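Putative TetR-family transcriptional regulator (Streptomyces coelicolor, PDB 2HXO) probably binds operator DNA through a helix-turn-helix domain and regulates transcription, as TetR-family proteins generally do. Local coordinates at residues L16-L28 with L42-H56. Numbering follows the deposited sequence.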
loop_
_atom_site.group_PDB
_atom_site.type_symbol
_atom_site.label_atom_id
_atom_site.label_comp_id
_atom_site.label_asym_id
_atom_site.label_seq_id
_atom_site.Cartn_x
_atom_site.Cartn_y
_atom_site.Cartn_z
ATOM N N LEU A 16 -19.847 8.618 30.494
ATOM C CA LEU A 16 -19.739 8.342 29.031
ATOM C C LEU A 16 -18.396 8.872 28.528
ATOM O O LEU A 16 -18.331 9.805 27.730
ATOM C CB LEU A 16 -20.894 9.019 28.291
ATOM C CG LEU A 16 -21.173 8.519 26.876
ATOM C CD1 LEU A 16 -21.338 7.010 26.897
ATOM C CD2 LEU A 16 -22.426 9.193 26.332
ATOM N N SER A 17 -17.326 8.247 29.008
ATOM C CA SER A 17 -15.963 8.629 28.676
ATOM C C SER A 17 -15.549 8.541 27.217
ATOM O O SER A 17 -16.225 7.946 26.381
ATOM C CB SER A 17 -14.980 7.797 29.507
ATOM O OG SER A 17 -15.186 7.992 30.898
ATOM N N ARG A 18 -14.406 9.157 26.940
ATOM C CA ARG A 18 -13.797 9.170 25.619
ATOM C C ARG A 18 -13.515 7.724 25.238
ATOM O O ARG A 18 -14.023 7.213 24.241
ATOM C CB ARG A 18 -12.478 9.941 25.681
ATOM C CG ARG A 18 -11.766 10.092 24.355
ATOM C CD ARG A 18 -12.429 11.157 23.512
ATOM N NE ARG A 18 -11.603 11.526 22.369
ATOM C CZ ARG A 18 -11.869 12.546 21.563
ATOM N NH1 ARG A 18 -12.943 13.298 21.781
ATOM N NH2 ARG A 18 -11.070 12.812 20.538
ATOM N N GLU A 19 -12.697 7.075 26.060
ATOM C CA GLU A 19 -12.303 5.687 25.853
ATOM C C GLU A 19 -13.504 4.801 25.552
ATOM O O GLU A 19 -13.433 3.912 24.701
ATOM C CB GLU A 19 -11.584 5.152 27.096
ATOM C CG GLU A 19 -10.406 5.994 27.567
ATOM C CD GLU A 19 -10.825 7.339 28.138
ATOM O OE1 GLU A 19 -11.636 7.357 29.092
ATOM O OE2 GLU A 19 -10.340 8.379 27.638
ATOM N N ARG A 20 -14.605 5.045 26.260
ATOM C CA ARG A 20 -15.819 4.261 26.071
ATOM C C ARG A 20 -16.335 4.397 24.648
ATOM O O ARG A 20 -16.513 3.402 23.934
ATOM C CB ARG A 20 -16.912 4.710 27.041
ATOM C CG ARG A 20 -16.649 4.404 28.502
ATOM C CD ARG A 20 -17.891 4.703 29.335
ATOM N NE ARG A 20 -19.033 3.896 28.909
ATOM C CZ ARG A 20 -20.274 4.054 29.363
ATOM N NH1 ARG A 20 -20.540 4.999 30.262
ATOM N NH2 ARG A 20 -21.249 3.266 28.920
ATOM N N ILE A 21 -16.579 5.637 24.241
ATOM C CA ILE A 21 -17.073 5.905 22.904
ATOM C C ILE A 21 -16.171 5.223 21.878
ATOM O O ILE A 21 -16.639 4.445 21.048
ATOM C CB ILE A 21 -17.082 7.410 22.610
ATOM C CG1 ILE A 21 -17.683 8.172 23.795
ATOM C CG2 ILE A 21 -17.853 7.681 21.325
ATOM C CD1 ILE A 21 -19.136 7.891 24.044
ATOM N N VAL A 22 -14.875 5.515 21.947
ATOM C CA VAL A 22 -13.915 4.938 21.009
ATOM C C VAL A 22 -13.873 3.414 21.092
ATOM O O VAL A 22 -13.937 2.732 20.072
ATOM C CB VAL A 22 -12.497 5.508 21.247
ATOM C CG1 VAL A 22 -11.519 4.900 20.264
ATOM C CG2 VAL A 22 -12.519 7.026 21.102
ATOM N N GLY A 23 -13.773 2.884 22.306
ATOM C CA GLY A 23 -13.739 1.441 22.472
ATOM C C GLY A 23 -14.928 0.773 21.796
ATOM O O GLY A 23 -14.787 -0.273 21.159
ATOM N N ALA A 24 -16.102 1.391 21.924
ATOM C CA ALA A 24 -17.322 0.857 21.331
ATOM C C ALA A 24 -17.248 0.812 19.809
ATOM O O ALA A 24 -17.609 -0.185 19.191
ATOM C CB ALA A 24 -18.522 1.689 21.769
ATOM N N ALA A 25 -16.782 1.899 19.203
ATOM C CA ALA A 25 -16.671 1.962 17.751
ATOM C C ALA A 25 -15.679 0.909 17.232
ATOM O O ALA A 25 -15.905 0.286 16.190
ATOM C CB ALA A 25 -16.237 3.363 17.322
ATOM N N VAL A 26 -14.583 0.714 17.961
ATOM C CA VAL A 26 -13.584 -0.275 17.575
ATOM C C VAL A 26 -14.216 -1.678 17.561
ATOM O O VAL A 26 -14.087 -2.419 16.580
ATOM C CB VAL A 26 -12.376 -0.263 18.551
ATOM C CG1 VAL A 26 -11.416 -1.406 18.209
ATOM C CG2 VAL A 26 -11.653 1.077 18.471
ATOM N N GLU A 27 -14.901 -2.033 18.646
ATOM C CA GLU A 27 -15.559 -3.333 18.754
ATOM C C GLU A 27 -16.490 -3.532 17.569
ATOM O O GLU A 27 -16.513 -4.595 16.948
ATOM C CB GLU A 27 -16.370 -3.417 20.051
ATOM C CG GLU A 27 -15.559 -3.187 21.310
ATOM C CD GLU A 27 -16.418 -3.159 22.559
ATOM O OE1 GLU A 27 -17.363 -2.338 22.623
ATOM O OE2 GLU A 27 -16.146 -3.959 23.481
ATOM N N LEU A 28 -17.261 -2.498 17.262
ATOM C CA LEU A 28 -18.187 -2.553 16.144
ATOM C C LEU A 28 -17.425 -2.673 14.832
ATOM O O LEU A 28 -17.789 -3.467 13.969
ATOM C CB LEU A 28 -19.071 -1.298 16.123
ATOM C CG LEU A 28 -20.070 -1.157 17.281
ATOM C CD1 LEU A 28 -20.780 0.192 17.194
ATOM C CD2 LEU A 28 -21.082 -2.304 17.224
ATOM N N LEU A 42 -23.891 2.211 17.892
ATOM C CA LEU A 42 -23.039 2.826 18.906
ATOM C C LEU A 42 -23.851 3.114 20.172
ATOM O O LEU A 42 -23.444 2.766 21.282
ATOM C CB LEU A 42 -22.441 4.134 18.370
ATOM C CG LEU A 42 -21.117 4.681 18.925
ATOM C CD1 LEU A 42 -21.038 6.162 18.567
ATOM C CD2 LEU A 42 -21.016 4.514 20.436
ATOM N N ALA A 43 -24.999 3.759 19.992
ATOM C CA ALA A 43 -25.866 4.099 21.113
ATOM C C ALA A 43 -26.267 2.856 21.904
ATOM O O ALA A 43 -26.199 2.846 23.132
ATOM C CB ALA A 43 -27.108 4.825 20.606
ATOM N N GLU A 44 -26.684 1.809 21.197
ATOM C CA GLU A 44 -27.088 0.575 21.856
ATOM C C GLU A 44 -25.937 -0.067 22.625
ATOM O O GLU A 44 -26.075 -0.377 23.808
ATOM C CB GLU A 44 -27.647 -0.420 20.832
ATOM C CG GLU A 44 -29.044 -0.087 20.318
ATOM C CD GLU A 44 -29.493 -1.003 19.186
ATOM O OE1 GLU A 44 -29.324 -2.235 19.314
ATOM O OE2 GLU A 44 -30.024 -0.491 18.173
ATOM N N ARG A 45 -24.800 -0.262 21.965
ATOM C CA ARG A 45 -23.661 -0.876 22.637
ATOM C C ARG A 45 -23.169 -0.033 23.796
ATOM O O ARG A 45 -22.544 -0.545 24.725
ATOM C CB ARG A 45 -22.516 -1.120 21.657
ATOM C CG ARG A 45 -22.814 -2.221 20.660
ATOM C CD ARG A 45 -21.567 -3.032 20.348
ATOM N NE ARG A 45 -21.019 -3.666 21.542
ATOM C CZ ARG A 45 -20.006 -4.528 21.529
ATOM N NH1 ARG A 45 -19.430 -4.859 20.379
ATOM N NH2 ARG A 45 -19.568 -5.059 22.664
ATOM N N LEU A 46 -23.462 1.261 23.740
ATOM C CA LEU A 46 -23.051 2.185 24.792
ATOM C C LEU A 46 -24.099 2.238 25.903
ATOM O O LEU A 46 -23.832 2.734 27.000
ATOM C CB LEU A 46 -22.841 3.581 24.201
ATOM C CG LEU A 46 -21.525 4.300 24.511
ATOM C CD1 LEU A 46 -20.335 3.398 24.224
ATOM C CD2 LEU A 46 -21.451 5.560 23.670
ATOM N N ALA A 47 -25.288 1.716 25.607
ATOM C CA ALA A 47 -26.390 1.691 26.565
ATOM C C ALA A 47 -26.659 3.083 27.133
ATOM O O ALA A 47 -26.806 3.256 28.346
ATOM C CB ALA A 47 -26.073 0.713 27.698
ATOM N N THR A 48 -26.722 4.073 26.247
ATOM C CA THR A 48 -26.965 5.449 26.660
ATOM C C THR A 48 -28.023 6.096 25.776
ATOM O O THR A 48 -28.270 5.648 24.653
ATOM C CB THR A 48 -25.660 6.291 26.600
ATOM O OG1 THR A 48 -24.704 5.752 27.524
ATOM C CG2 THR A 48 -25.929 7.754 26.955
ATOM N N GLY A 49 -28.646 7.148 26.299
ATOM C CA GLY A 49 -29.673 7.850 25.557
ATOM C C GLY A 49 -29.137 8.568 24.335
ATOM O O GLY A 49 -28.222 9.387 24.438
ATOM N N PRO A 50 -29.687 8.265 23.151
ATOM C CA PRO A 50 -29.289 8.869 21.877
ATOM C C PRO A 50 -29.510 10.384 21.820
ATOM O O PRO A 50 -28.903 11.074 21.002
ATOM C CB PRO A 50 -30.155 8.125 20.861
ATOM C CG PRO A 50 -30.312 6.781 21.482
ATOM C CD PRO A 50 -30.599 7.131 22.923
ATOM N N GLY A 51 -30.382 10.894 22.687
ATOM C CA GLY A 51 -30.664 12.318 22.704
ATOM C C GLY A 51 -29.680 13.140 23.517
ATOM O O GLY A 51 -29.883 14.337 23.727
ATOM N N ALA A 52 -28.609 12.507 23.980
ATOM C CA ALA A 52 -27.606 13.207 24.770
ATOM C C ALA A 52 -26.185 12.768 24.418
ATOM O O ALA A 52 -25.231 13.126 25.111
ATOM C CB ALA A 52 -27.870 12.990 26.253
ATOM N N ILE A 53 -26.040 11.998 23.344
ATOM C CA ILE A 53 -24.718 11.538 22.935
ATOM C C ILE A 53 -23.986 12.549 22.057
ATOM O O ILE A 53 -22.817 12.355 21.724
ATOM C CB ILE A 53 -24.789 10.179 22.201
ATOM C CG1 ILE A 53 -25.735 10.250 21.012
ATOM C CG2 ILE A 53 -25.245 9.098 23.175
ATOM C CD1 ILE A 53 -26.039 8.887 20.452
ATOM N N TYR A 54 -24.667 13.632 21.690
ATOM C CA TYR A 54 -24.042 14.656 20.861
ATOM C C TYR A 54 -22.996 15.405 21.692
ATOM O O TYR A 54 -22.158 16.122 21.149
ATOM C CB TYR A 54 -25.104 15.619 20.295
ATOM C CG TYR A 54 -25.732 16.552 21.303
ATOM C CD1 TYR A 54 -25.181 17.806 21.559
ATOM C CD2 TYR A 54 -26.874 16.176 22.011
ATOM C CE1 TYR A 54 -25.748 18.663 22.495
ATOM C CE2 TYR A 54 -27.448 17.024 22.952
ATOM C CZ TYR A 54 -26.882 18.267 23.188
ATOM O OH TYR A 54 -27.445 19.103 24.128
ATOM N N TRP A 55 -23.046 15.230 23.010
ATOM C CA TRP A 55 -22.088 15.878 23.892
ATOM C C TRP A 55 -20.714 15.207 23.803
ATOM O O TRP A 55 -19.693 15.830 24.099
ATOM C CB TRP A 55 -22.572 15.840 25.345
ATOM C CG TRP A 55 -23.679 16.814 25.657
ATOM C CD1 TRP A 55 -25.004 16.526 25.815
ATOM C CD2 TRP A 55 -23.553 18.234 25.846
ATOM N NE1 TRP A 55 -25.711 17.675 26.091
ATOM C CE2 TRP A 55 -24.846 18.737 26.115
ATOM C CE3 TRP A 55 -22.472 19.128 25.813
ATOM C CZ2 TRP A 55 -25.090 20.097 26.351
ATOM C CZ3 TRP A 55 -22.714 20.483 26.048
ATOM C CH2 TRP A 55 -24.014 20.952 26.313
ATOM N N HIS A 56 -20.687 13.945 23.381
ATOM C CA HIS A 56 -19.422 13.217 23.289
ATOM C C HIS A 56 -19.036 12.749 21.887
ATOM O O HIS A 56 -18.044 12.047 21.719
ATOM C CB HIS A 56 -19.448 12.030 24.251
ATOM C CG HIS A 56 -19.787 12.413 25.660
ATOM N ND1 HIS A 56 -20.871 12.136 26.423
ATOM C CD2 HIS A 56 -18.981 13.231 26.424
ATOM C CE1 HIS A 56 -20.705 12.790 27.621
ATOM N NE2 HIS A 56 -19.556 13.443 27.596
#
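In Leu-16 the CG branch stands anti to the backbone N (chi1 -163°), beside the carbonyl carbon, which sends CD1 to Leu-46 and CD2 to His-56 and Thr-48. CD1 packs crosswise on the end of Leu-46, 3.5 Å from Leu-46 CD2. CD2 comes within 3.3 Å of His-56 ND1 and also faces Thr-48 CG2. The Leu-16 carbonyl O sits over the centre of the His-56 ring, 3.5 Å above its plane, on the face opposite Trp-55 CB. An alanine in place of Leu-16 would probably open a gap beside Leu-46 and Thr-48 and take away the methyl packed at His-56 ND1.

Leu-46 spreads its methyls over helix 18-31. Its CD2 meets Ile-21 CD1, and its CD1 sits 3.5 Å from Ala-24 CB. Leu-42 adds CD2 against the same alanine. Residues 42-56 lie in the predicted helix-turn-helix motif, and the contact packs it on helix 18-31 of the probable DNA-binding domain. A Schellman motif, with Ala-47 at positive phi, closes the helix that holds Leu-42 and Leu-46. Thr-48 OG1 donates to Leu-46 O from above the carbonyl plane. Leu-63 of helix 60-76 also touches Ile-21 and Leu-42.

Arg-45 bends twice along its chain and runs past Leu-28 in the opposite direction, with Arg-45 CD 3.2 Å from Leu-28 CD2. Its guanidinium stacks nearly flat on the Glu-27 carboxylate, the planes 18° apart. The salt bridge, 3.5 Å from Glu-27 OE1 to Arg-45 NH2, is one of charge alone, since no N-H points at the oxygen.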